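Local atomic coordinates of 3-ketosteroid-delta4-5alpha-dehydrogenase (Rhodococcus jostii, PDB entry 4AT2), a protein that catalyses the FAD-dependent dehydrogenation of 5alpha-3-ketosteroids, introducing the delta-4 double bond, probably in steroid catabolism. Residues Y40-Y49 and A65-W76; M223-D231 and R291-L299. One frame throughout, in Å; residues are numbered along the deposited sequence. Where two conformers were deposited one is given.

Contact 1: residues Y40-Y49 and A65-W76. With FAD (flavin-adenine dinucleotide), chain D.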
loop_
_atom_site.group_PDB
_atom_site.type_symbol
_atom_site.label_atom_id
_atom_site.label_comp_id
_atom_site.label_asym_id
_atom_site.label_seq_id
_atom_site.Cartn_x
_atom_site.Cartn_y
_atom_site.Cartn_z
ATOM N N TYR A 40 19.741 23.843 25.661
ATOM C CA TYR A 40 18.542 24.662 25.618
ATOM C C TYR A 40 17.473 23.948 26.432
ATOM O O TYR A 40 17.533 22.727 26.604
ATOM C CB TYR A 40 18.035 24.853 24.177
ATOM C CG TYR A 40 19.023 25.477 23.209
ATOM C CD1 TYR A 40 19.897 24.679 22.480
ATOM C CD2 TYR A 40 19.064 26.859 23.004
ATOM C CE1 TYR A 40 20.807 25.230 21.593
ATOM C CE2 TYR A 40 19.969 27.426 22.108
ATOM C CZ TYR A 40 20.833 26.601 21.403
ATOM O OH TYR A 40 21.736 27.135 20.499
ATOM N N GLU A 41 16.506 24.710 26.931
ATOM C CA GLU A 41 15.366 24.151 27.664
ATOM C C GLU A 41 14.103 24.938 27.331
ATOM O O GLU A 41 14.153 26.152 27.147
ATOM C CB GLU A 41 15.588 24.193 29.183
ATOM C CG GLU A 41 16.814 23.452 29.691
ATOM C CD GLU A 41 17.019 23.618 31.192
ATOM O OE1 GLU A 41 16.096 23.266 31.967
ATOM O OE2 GLU A 41 18.101 24.105 31.596
ATOM N N ALA A 42 12.973 24.234 27.266
ATOM C CA ALA A 42 11.659 24.840 27.065
ATOM C C ALA A 42 10.600 23.932 27.672
ATOM O O ALA A 42 10.897 22.804 28.067
ATOM C CB ALA A 42 11.376 25.049 25.579
ATOM N N ASP A 43 9.368 24.418 27.753
ATOM C CA ASP A 43 8.263 23.565 28.182
ATOM C C ASP A 43 7.841 22.680 27.017
ATOM O O ASP A 43 7.716 21.471 27.163
ATOM C CB ASP A 43 7.066 24.400 28.616
ATOM C CG ASP A 43 7.312 25.146 29.902
ATOM O OD1 ASP A 43 8.070 24.644 30.758
ATOM O OD2 ASP A 43 6.741 26.240 30.042
ATOM N N VAL A 44 7.623 23.312 25.870
ATOM C CA VAL A 44 7.210 22.615 24.658
ATOM C C VAL A 44 8.278 22.829 23.599
ATOM O O VAL A 44 8.605 23.969 23.252
ATOM C CB VAL A 44 5.818 23.090 24.177
ATOM C CG1 VAL A 44 5.464 22.460 22.830
ATOM C CG2 VAL A 44 4.761 22.731 25.214
ATOM N N VAL A 45 8.844 21.721 23.123
ATOM C CA VAL A 45 9.873 21.756 22.088
ATOM C C VAL A 45 9.246 21.259 20.792
ATOM O O VAL A 45 8.760 20.132 20.724
ATOM C CB VAL A 45 11.106 20.913 22.484
ATOM C CG1 VAL A 45 12.087 20.807 21.319
ATOM C CG2 VAL A 45 11.798 21.543 23.694
ATOM N N VAL A 46 9.229 22.131 19.786
ATOM C CA VAL A 46 8.627 21.810 18.483
ATOM C C VAL A 46 9.739 21.560 17.479
ATOM O O VAL A 46 10.531 22.461 17.176
ATOM C CB VAL A 46 7.725 22.955 17.976
ATOM C CG1 VAL A 46 7.117 22.604 16.613
ATOM C CG2 VAL A 46 6.638 23.266 19.001
ATOM N N ALA A 47 9.786 20.345 16.949
ATOM C CA ALA A 47 10.761 20.013 15.914
ATOM C C ALA A 47 10.160 20.266 14.529
ATOM O O ALA A 47 9.253 19.543 14.098
ATOM C CB ALA A 47 11.211 18.566 16.059
ATOM N N GLY A 48 10.654 21.293 13.842
ATOM C CA GLY A 48 10.168 21.615 12.494
ATOM C C GLY A 48 9.296 22.856 12.457
ATOM O O GLY A 48 8.271 22.927 13.143
ATOM N N TYR A 49 9.699 23.841 11.658
ATOM C CA TYR A 49 9.002 25.125 11.606
ATOM C C TYR A 49 8.216 25.290 10.298
ATOM O O TYR A 49 8.407 26.266 9.555
ATOM C CB TYR A 49 10.012 26.265 11.775
ATOM C CG TYR A 49 9.473 27.546 12.379
ATOM C CD1 TYR A 49 8.098 27.826 12.399
ATOM C CD2 TYR A 49 10.347 28.501 12.897
ATOM C CE1 TYR A 49 7.616 29.004 12.946
ATOM C CE2 TYR A 49 9.873 29.681 13.443
ATOM C CZ TYR A 49 8.510 29.928 13.460
ATOM O OH TYR A 49 8.035 31.103 13.996
ATOM N N ALA A 65 2.762 28.155 27.925
ATOM C CA ALA A 65 4.018 27.387 27.890
ATOM C C ALA A 65 5.162 28.176 27.274
ATOM O O ALA A 65 4.954 29.024 26.406
ATOM C CB ALA A 65 3.824 26.078 27.128
ATOM N N ASP A 66 6.377 27.885 27.733
ATOM C CA ASP A 66 7.601 28.391 27.123
ATOM C C ASP A 66 7.883 27.497 25.912
ATOM O O ASP A 66 8.097 26.298 26.065
ATOM C CB ASP A 66 8.730 28.337 28.173
ATOM C CG ASP A 66 10.129 28.557 27.595
ATOM O OD1 ASP A 66 10.306 29.271 26.589
ATOM O OD2 ASP A 66 11.086 28.018 28.200
ATOM N N VAL A 67 7.839 28.080 24.717
ATOM C CA VAL A 67 7.930 27.298 23.471
ATOM C C VAL A 67 9.219 27.560 22.704
ATOM O O VAL A 67 9.590 28.718 22.468
ATOM C CB VAL A 67 6.742 27.611 22.524
ATOM C CG1 VAL A 67 6.780 26.716 21.286
ATOM C CG2 VAL A 67 5.416 27.423 23.242
ATOM N N LEU A 68 9.888 26.481 22.307
ATOM C CA LEU A 68 11.075 26.570 21.464
ATOM C C LEU A 68 10.911 25.708 20.216
ATOM O O LEU A 68 10.707 24.506 20.318
ATOM C CB LEU A 68 12.330 26.153 22.245
ATOM C CG LEU A 68 13.664 26.046 21.491
ATOM C CD1 LEU A 68 14.052 27.390 20.876
ATOM C CD2 LEU A 68 14.760 25.521 22.419
ATOM N N VAL A 69 11.007 26.344 19.048
ATOM C CA VAL A 69 10.943 25.639 17.771
ATOM C C VAL A 69 12.366 25.368 17.304
ATOM O O VAL A 69 13.206 26.258 17.346
ATOM C CB VAL A 69 10.193 26.470 16.703
ATOM C CG1 VAL A 69 10.090 25.697 15.387
ATOM C CG2 VAL A 69 8.794 26.813 17.184
ATOM N N LEU A 70 12.622 24.136 16.870
ATOM C CA LEU A 70 13.929 23.748 16.347
ATOM C C LEU A 70 13.792 23.490 14.848
ATOM O O LEU A 70 13.043 22.603 14.427
ATOM C CB LEU A 70 14.405 22.479 17.054
ATOM C CG LEU A 70 14.382 22.465 18.578
ATOM C CD1 LEU A 70 14.776 21.076 19.034
ATOM C CD2 LEU A 70 15.350 23.496 19.150
ATOM N N GLU A 71 14.501 24.276 14.039
ATOM C CA GLU A 71 14.350 24.186 12.589
ATOM C C GLU A 71 15.678 23.823 11.946
ATOM O O GLU A 71 16.703 24.446 12.241
ATOM C CB GLU A 71 13.814 25.511 12.029
ATOM C CG GLU A 71 13.925 25.687 10.518
ATOM C CD GLU A 71 13.268 24.574 9.723
ATOM O OE1 GLU A 71 12.195 24.071 10.141
ATOM O OE2 GLU A 71 13.833 24.197 8.668
ATOM N N ARG A 72 15.650 22.820 11.070
ATOM C CA ARG A 72 16.871 22.272 10.458
ATOM C C ARG A 72 17.552 23.233 9.482
ATOM O O ARG A 72 18.787 23.299 9.416
ATOM C CB ARG A 72 16.524 20.955 9.758
ATOM C CG ARG A 72 17.632 20.337 8.936
ATOM C CD ARG A 72 17.138 18.997 8.424
ATOM N NE ARG A 72 18.146 18.306 7.629
ATOM C CZ ARG A 72 17.991 17.073 7.153
ATOM N NH1 ARG A 72 16.873 16.395 7.401
ATOM N NH2 ARG A 72 18.955 16.516 6.438
ATOM N N THR A 73 16.756 23.968 8.714
ATOM C CA THR A 73 17.319 24.923 7.749
ATOM C C THR A 73 17.561 26.266 8.429
ATOM O O THR A 73 17.456 26.381 9.645
ATOM C CB THR A 73 16.405 25.114 6.517
ATOM O OG1 THR A 73 15.249 25.863 6.899
ATOM C CG2 THR A 73 15.968 23.770 5.926
ATOM N N SER A 74 17.886 27.287 7.640
ATOM C CA SER A 74 18.204 28.602 8.196
ATOM C C SER A 74 16.973 29.488 8.417
ATOM O O SER A 74 17.088 30.589 8.955
ATOM C CB SER A 74 19.214 29.323 7.302
ATOM O OG SER A 74 18.658 29.516 6.018
ATOM N N GLY A 75 15.797 29.009 8.017
ATOM C CA GLY A 75 14.580 29.796 8.159
ATOM C C GLY A 75 13.302 28.983 8.206
ATOM O O GLY A 75 13.308 27.771 7.964
ATOM N N TRP A 76 12.200 29.659 8.527
ATOM C CA TRP A 76 10.902 28.985 8.624
ATOM C C TRP A 76 10.240 28.795 7.292
ATOM O O TRP A 76 10.627 29.409 6.298
ATOM C CB TRP A 76 9.968 29.711 9.590
ATOM C CG TRP A 76 9.761 31.184 9.306
ATOM C CD1 TRP A 76 10.377 32.259 9.940
ATOM C CD2 TRP A 76 8.848 31.795 8.324
ATOM N NE1 TRP A 76 9.928 33.453 9.434
ATOM C CE2 TRP A 76 9.006 33.248 8.466
ATOM C CE3 TRP A 76 7.944 31.305 7.384
ATOM C CZ2 TRP A 76 8.292 34.149 7.684
ATOM C CZ3 TRP A 76 7.228 32.226 6.601
ATOM C CH2 TRP A 76 7.405 33.616 6.748
HETATM P PA FAD D . 6.910 21.334 6.326
HETATM O O1A FAD D . 6.010 22.476 6.056
HETATM O O2A FAD D . 7.845 20.903 5.276
HETATM O O5B FAD D . 7.744 21.671 7.651
HETATM C C5B FAD D . 8.666 20.724 8.200
HETATM C C4B FAD D . 9.890 21.488 8.735
HETATM O O4B FAD D . 10.687 20.495 9.416
HETATM C C3B FAD D . 10.734 22.016 7.568
HETATM O O3B FAD D . 10.992 23.428 7.768
HETATM C C2B FAD D . 12.014 21.175 7.630
HETATM O O2B FAD D . 13.164 21.960 7.216
HETATM C C1B FAD D . 12.083 20.812 9.112
HETATM N N9A FAD D . 12.872 19.595 9.400
HETATM C C8A FAD D . 13.017 18.490 8.657
HETATM N N7A FAD D . 13.809 17.647 9.316
HETATM C C5A FAD D . 14.154 18.218 10.486
HETATM C C6A FAD D . 14.926 17.833 11.533
HETATM N N6A FAD D . 15.510 16.636 11.501
HETATM N N1A FAD D . 15.115 18.624 12.603
HETATM C C2A FAD D . 14.505 19.868 12.665
HETATM N N3A FAD D . 13.718 20.258 11.585
HETATM C C4A FAD D . 13.567 19.422 10.525
HETATM N N1 FAD D . -0.644 20.546 0.446
HETATM C C2 FAD D . -1.846 21.182 0.696
HETATM O O2 FAD D . -2.565 20.766 1.595
HETATM N N3 FAD D . -2.232 22.291 -0.070
HETATM C C4 FAD D . -1.424 22.739 -1.117
HETATM O O4 FAD D . -1.803 23.709 -1.780
HETATM C C4X FAD D . -0.210 22.090 -1.374
HETATM N N5 FAD D . 0.588 22.483 -2.396
HETATM C C5X FAD D . 1.624 21.704 -2.765
HETATM C C6 FAD D . 2.300 21.953 -3.964
HETATM C C7 FAD D . 3.386 21.163 -4.349
HETATM C C7M FAD D . 4.030 21.461 -5.567
HETATM C C8 FAD D . 3.801 20.094 -3.527
HETATM C C8M FAD D . 4.893 19.262 -3.850
HETATM C C9 FAD D . 3.131 19.857 -2.325
HETATM C C9A FAD D . 2.030 20.642 -1.951
HETATM N N10 FAD D . 1.353 20.395 -0.803
HETATM C C10 FAD D . 0.176 21.000 -0.593
HETATM C "C1'" FAD D . 1.898 19.536 0.281
HETATM C "C2'" FAD D . 2.341 20.410 1.464
HETATM O "O2'" FAD D . 3.215 21.404 0.925
HETATM C "C3'" FAD D . 3.087 19.578 2.519
HETATM O "O3'" FAD D . 2.551 18.248 2.634
HETATM C "C4'" FAD D . 3.013 20.287 3.881
HETATM O "O4'" FAD D . 3.553 21.608 3.728
HETATM C "C5'" FAD D . 3.825 19.526 4.932
HETATM O "O5'" FAD D . 3.654 20.184 6.202
HETATM P P FAD D . 4.630 19.824 7.434
HETATM O O1P FAD D . 4.547 18.395 7.753
HETATM O O2P FAD D . 4.393 20.850 8.504
HETATM O O3P FAD D . 6.100 19.975 6.745
HETATM O O HOH W 1 13.479 28.214 29.601
#
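E71 reaches back from the end of strand 67-70 to Y49, in the loop where strand 45-47 stops. CB of E71 lies 3.9 Å from CB of Y49, and CG passes the same carbon; with CG anti to the backbone N (chi1 166°), the bend at chi2 (56°) brings the carboxylate round to Y49 N and the FAD ribose. OE1 of E71 accepts the amide N of Y49 at 2.9 Å, nearly along the C-O axis, and takes the ribose hydroxyl O3B. E71 OE2 accepts FAD O2B at 2.7 Å; N and OG1 of T73 reach it from opposite faces of the carboxylate plane. CB of W76 sits over one face of the Y49 ring, 3.6 Å from its centroid, a CH-pi contact. The strands pair in parallel, V46 N to L68 O (2.8 Å) and L70 N to V46 O (2.7 Å). At the far end D66 N donates to D43 OD2 at 2.9 Å, while R218 and R253 form salt bridges with D66 and D43. With five donors on two oxygens, the carboxylate is probably ionised and held against rotation, consistent with a Rossmann-type beta-alpha-beta unit, whose acidic residue would suit a ribose with both hydroxyls unsubstituted.

Contact 2: residues M223-D231 and R291-L299. With FAD (flavin-adenine dinucleotide), chain D.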
loop_
_atom_site.group_PDB
_atom_site.type_symbol
_atom_site.label_atom_id
_atom_site.label_comp_id
_atom_site.label_asym_id
_atom_site.label_seq_id
_atom_site.Cartn_x
_atom_site.Cartn_y
_atom_site.Cartn_z
ATOM N N MET A 223 19.111 23.432 13.320
ATOM C CA MET A 223 18.865 22.390 14.305
ATOM C C MET A 223 18.399 21.137 13.614
ATOM O O MET A 223 17.214 21.020 13.295
ATOM C CB MET A 223 17.751 22.820 15.256
ATOM C CG MET A 223 18.214 23.632 16.436
ATOM S SD MET A 223 18.928 22.593 17.728
ATOM C CE MET A 223 19.114 23.859 18.976
ATOM N N ARG A 224 19.316 20.207 13.370
ATOM C CA ARG A 224 18.922 18.930 12.810
ATOM C C ARG A 224 18.638 17.938 13.934
ATOM O O ARG A 224 19.548 17.340 14.487
ATOM C CB ARG A 224 19.988 18.383 11.863
ATOM C CG ARG A 224 19.499 17.153 11.096
ATOM C CD ARG A 224 20.557 16.598 10.165
ATOM N NE ARG A 224 21.690 16.043 10.905
ATOM C CZ ARG A 224 22.810 15.597 10.343
ATOM N NH1 ARG A 224 22.958 15.635 9.020
ATOM N NH2 ARG A 224 23.782 15.111 11.102
ATOM N N VAL A 225 17.367 17.766 14.274
ATOM C CA VAL A 225 17.015 16.857 15.357
ATOM C C VAL A 225 17.348 15.432 14.930
ATOM O O VAL A 225 17.074 15.054 13.795
ATOM C CB VAL A 225 15.525 17.002 15.757
ATOM C CG1 VAL A 225 15.153 16.024 16.865
ATOM C CG2 VAL A 225 15.236 18.424 16.201
ATOM N N GLN A 226 17.939 14.660 15.845
ATOM C CA GLN A 226 18.470 13.332 15.537
ATOM C C GLN A 226 17.804 12.197 16.306
ATOM O O GLN A 226 17.555 11.131 15.742
ATOM C CB GLN A 226 19.971 13.282 15.830
ATOM C CG GLN A 226 20.834 14.111 14.891
ATOM C CD GLN A 226 22.228 14.312 15.446
ATOM O OE1 GLN A 226 23.212 14.324 14.706
ATOM N NE2 GLN A 226 22.320 14.464 16.755
ATOM N N THR A 227 17.572 12.393 17.607
ATOM C CA THR A 227 17.084 11.318 18.489
ATOM C C THR A 227 16.265 11.891 19.646
ATOM O O THR A 227 16.494 13.032 20.052
ATOM C CB THR A 227 18.246 10.491 19.110
ATOM O OG1 THR A 227 18.683 11.095 20.330
ATOM C CG2 THR A 227 19.449 10.377 18.180
ATOM N N LEU A 228 15.367 11.086 20.207
ATOM C CA LEU A 228 14.598 11.490 21.373
ATOM C C LEU A 228 15.349 11.102 22.636
ATOM O O LEU A 228 16.078 10.111 22.645
ATOM C CB LEU A 228 13.230 10.813 21.357
ATOM C CG LEU A 228 12.376 11.197 20.132
ATOM C CD1 LEU A 228 11.190 10.264 19.943
ATOM C CD2 LEU A 228 11.887 12.636 20.231
ATOM N N VAL A 229 15.162 11.891 23.692
ATOM C CA VAL A 229 15.701 11.575 25.002
ATOM C C VAL A 229 14.547 11.090 25.877
ATOM O O VAL A 229 13.496 11.728 25.926
ATOM C CB VAL A 229 16.345 12.806 25.667
ATOM C CG1 VAL A 229 16.916 12.436 27.032
ATOM C CG2 VAL A 229 17.435 13.382 24.775
ATOM N N THR A 230 14.741 9.958 26.551
ATOM C CA THR A 230 13.701 9.410 27.424
ATOM C C THR A 230 14.211 9.240 28.855
ATOM O O THR A 230 15.395 9.003 29.058
ATOM C CB THR A 230 13.160 8.050 26.914
ATOM O OG1 THR A 230 14.236 7.111 26.793
ATOM C CG2 THR A 230 12.473 8.208 25.567
ATOM N N ASP A 231 13.328 9.367 29.843
ATOM C CA ASP A 231 13.720 9.019 31.219
ATOM C C ASP A 231 13.448 7.534 31.484
ATOM O O ASP A 231 13.049 6.805 30.571
ATOM C CB ASP A 231 13.070 9.946 32.265
ATOM C CG ASP A 231 11.557 9.790 32.352
ATOM O OD1 ASP A 231 11.004 8.757 31.933
ATOM O OD2 ASP A 231 10.915 10.719 32.869
ATOM N N ARG A 291 13.130 11.133 9.347
ATOM C CA ARG A 291 13.837 10.977 10.624
ATOM C C ARG A 291 12.914 10.936 11.844
ATOM O O ARG A 291 13.125 10.087 12.734
ATOM C CB ARG A 291 14.919 12.054 10.803
ATOM C CG ARG A 291 15.817 11.862 12.032
ATOM C CD ARG A 291 16.920 10.845 11.788
ATOM N NE ARG A 291 17.792 10.663 12.956
ATOM C CZ ARG A 291 18.952 10.008 12.934
ATOM N NH1 ARG A 291 19.399 9.472 11.796
ATOM N NH2 ARG A 291 19.670 9.874 14.045
ATOM N N SER A 292 11.911 11.823 11.890
ATOM C CA SER A 292 11.005 11.846 13.045
ATOM C C SER A 292 10.129 10.602 13.134
ATOM O O SER A 292 9.800 10.176 14.236
ATOM C CB SER A 292 10.149 13.106 13.091
ATOM O OG SER A 292 9.330 13.214 11.955
ATOM N N ILE A 293 9.764 10.027 11.992
ATOM C CA ILE A 293 9.035 8.762 11.990
ATOM C C ILE A 293 9.916 7.689 12.621
ATOM O O ILE A 293 9.477 6.962 13.511
ATOM C CB ILE A 293 8.572 8.351 10.564
ATOM C CG1 ILE A 293 7.512 9.338 10.057
ATOM C CG2 ILE A 293 8.017 6.931 10.603
ATOM C CD1 ILE A 293 7.216 9.285 8.566
ATOM N N LEU A 294 11.164 7.605 12.174
ATOM C CA LEU A 294 12.094 6.593 12.681
ATOM C C LEU A 294 12.409 6.772 14.166
ATOM O O LEU A 294 12.471 5.788 14.911
ATOM C CB LEU A 294 13.378 6.575 11.841
ATOM C CG LEU A 294 13.232 6.273 10.334
ATOM C CD1 LEU A 294 14.581 6.402 9.638
ATOM C CD2 LEU A 294 12.597 4.902 10.065
ATOM N N MET A 295 12.594 8.025 14.583
ATOM C CA MET A 295 12.901 8.354 15.976
ATOM C C MET A 295 11.799 7.860 16.897
ATOM O O MET A 295 12.070 7.369 18.000
ATOM C CB MET A 295 13.015 9.870 16.146
ATOM C CG MET A 295 14.307 10.441 15.606
ATOM S SD MET A 295 14.274 12.248 15.549
ATOM C CE MET A 295 13.527 12.599 17.095
ATOM N N ALA A 296 10.561 8.014 16.435
ATOM C CA ALA A 296 9.402 7.623 17.227
ATOM C C ALA A 296 9.221 6.099 17.191
ATOM O O ALA A 296 8.945 5.490 18.228
ATOM C CB ALA A 296 8.153 8.350 16.743
ATOM N N GLN A 297 9.405 5.484 16.023
ATOM C CA GLN A 297 9.336 4.024 15.923
ATOM C C GLN A 297 10.320 3.360 16.891
ATOM O O GLN A 297 10.038 2.289 17.425
ATOM C CB GLN A 297 9.670 3.547 14.511
ATOM C CG GLN A 297 8.586 3.752 13.463
ATOM C CD GLN A 297 8.980 3.107 12.147
ATOM O OE1 GLN A 297 9.516 3.777 11.243
ATOM N NE2 GLN A 297 8.757 1.792 12.032
ATOM N N ALA A 298 11.481 3.991 17.102
ATOM C CA ALA A 298 12.487 3.457 18.027
ATOM C C ALA A 298 11.925 3.262 19.433
ATOM O O ALA A 298 12.413 2.404 20.168
ATOM C CB ALA A 298 13.733 4.343 18.059
ATOM N N LEU A 299 10.896 4.035 19.782
ATOM C CA LEU A 299 10.218 3.953 21.083
ATOM C C LEU A 299 9.001 3.028 21.075
ATOM O O LEU A 299 8.295 2.923 22.088
ATOM C CB LEU A 299 9.774 5.346 21.560
ATOM C CG LEU A 299 10.867 6.402 21.731
ATOM C CD1 LEU A 299 10.264 7.635 22.394
ATOM C CD2 LEU A 299 12.023 5.889 22.554
HETATM P PA FAD D . 6.910 21.334 6.326
HETATM O O1A FAD D . 6.010 22.476 6.056
HETATM O O2A FAD D . 7.845 20.903 5.276
HETATM O O5B FAD D . 7.744 21.671 7.651
HETATM C C5B FAD D . 8.666 20.724 8.200
HETATM C C4B FAD D . 9.890 21.488 8.735
HETATM O O4B FAD D . 10.687 20.495 9.416
HETATM C C3B FAD D . 10.734 22.016 7.568
HETATM O O3B FAD D . 10.992 23.428 7.768
HETATM C C2B FAD D . 12.014 21.175 7.630
HETATM O O2B FAD D . 13.164 21.960 7.216
HETATM C C1B FAD D . 12.083 20.812 9.112
HETATM N N9A FAD D . 12.872 19.595 9.400
HETATM C C8A FAD D . 13.017 18.490 8.657
HETATM N N7A FAD D . 13.809 17.647 9.316
HETATM C C5A FAD D . 14.154 18.218 10.486
HETATM C C6A FAD D . 14.926 17.833 11.533
HETATM N N6A FAD D . 15.510 16.636 11.501
HETATM N N1A FAD D . 15.115 18.624 12.603
HETATM C C2A FAD D . 14.505 19.868 12.665
HETATM N N3A FAD D . 13.718 20.258 11.585
HETATM C C4A FAD D . 13.567 19.422 10.525
HETATM N N1 FAD D . -0.644 20.546 0.446
HETATM C C2 FAD D . -1.846 21.182 0.696
HETATM O O2 FAD D . -2.565 20.766 1.595
HETATM N N3 FAD D . -2.232 22.291 -0.070
HETATM C C4 FAD D . -1.424 22.739 -1.117
HETATM O O4 FAD D . -1.803 23.709 -1.780
HETATM C C4X FAD D . -0.210 22.090 -1.374
HETATM N N5 FAD D . 0.588 22.483 -2.396
HETATM C C5X FAD D . 1.624 21.704 -2.765
HETATM C C6 FAD D . 2.300 21.953 -3.964
HETATM C C7 FAD D . 3.386 21.163 -4.349
HETATM C C7M FAD D . 4.030 21.461 -5.567
HETATM C C8 FAD D . 3.801 20.094 -3.527
HETATM C C8M FAD D . 4.893 19.262 -3.850
HETATM C C9 FAD D . 3.131 19.857 -2.325
HETATM C C9A FAD D . 2.030 20.642 -1.951
HETATM N N10 FAD D . 1.353 20.395 -0.803
HETATM C C10 FAD D . 0.176 21.000 -0.593
HETATM C "C1'" FAD D . 1.898 19.536 0.281
HETATM C "C2'" FAD D . 2.341 20.410 1.464
HETATM O "O2'" FAD D . 3.215 21.404 0.925
HETATM C "C3'" FAD D . 3.087 19.578 2.519
HETATM O "O3'" FAD D . 2.551 18.248 2.634
HETATM C "C4'" FAD D . 3.013 20.287 3.881
HETATM O "O4'" FAD D . 3.553 21.608 3.728
HETATM C "C5'" FAD D . 3.825 19.526 4.932
HETATM O "O5'" FAD D . 3.654 20.184 6.202
HETATM P P FAD D . 4.630 19.824 7.434
HETATM O O1P FAD D . 4.547 18.395 7.753
HETATM O O2P FAD D . 4.393 20.850 8.504
HETATM O O3P FAD D . 6.100 19.975 6.745
HETATM O O HOH W 2 14.626 8.321 19.139
#
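R291 takes hold of the backbone oxygen of Q226 side-on, with two nitrogens on one atom. NE of R291 lies 2.8 Å from Q226 O, in the carbonyl plane and on a lone pair; NH2 of R291 comes to 3.0 Å from the same oxygen but above that plane, and its bond is the more bent, 140° at the hydrogen. The chain turns at chi2 (81°), which swings the guanidinium edge toward the strand, and CG of R291 passes V225 O on the way. A leucine in its place would probably leave Q226 O without both donors and this stretch of strand less firmly tied to the helix.

One turn further on, M295 lies under the same peptide, its CG 3.3 Å from Q226 O. The thioether bends at chi3 and carries CE of M295 between V225 CG1 and the L228 side chain, 3.5 Å from CG of L228. Next along, L228 CD1 meets L299 CD1 at 3.7 Å, and T230 CG2 reaches L299 CD2 tip to tip. A water bridges L228 N and M295 O.

In the next shell, Q226 and T227 both face V240 of the adjoining strand, a classic beta bulge, which probably helps to place Q226 O. D289 accepts a hydrogen bond from R291 N at the start of the helix, and I27 packs on R291 and M295. The outer side of the helix meets V463 of the second subunit. Upstream of the bulge, V225 reads the adenine edge with its backbone: N donates to FAD N1A at 2.9 Å, and O accepts from N6A at 3.2 Å. Helix 291-297 thus packs on strand 223-230, their axes 25° from parallel, beside the adenine pocket of an FAD-binding domain.

Contacts 1 and 2 have centres about 15 Å apart and meet adjoining parts of the same FAD half. Segment 65-76 supplies the ribose carboxylate and segment 223-231 the adenine edge; the adenosine part of FAD is touched by both, R72 also packing on the adenine. They join directly where E71 O and M223 N approach to 2.8 Å, a probable hydrogen bond, and where CE of M223 packs 3.4 Å from CE1 of Y40. D289 serves both, as salt-bridge partner of R72 and as acceptor for the R291 amide. Strands 40-42 and 223-230 belong to one mixed sheet. The segments that touch FAD do so at its adenosine end, far from the flavin and the androstenedione pocket.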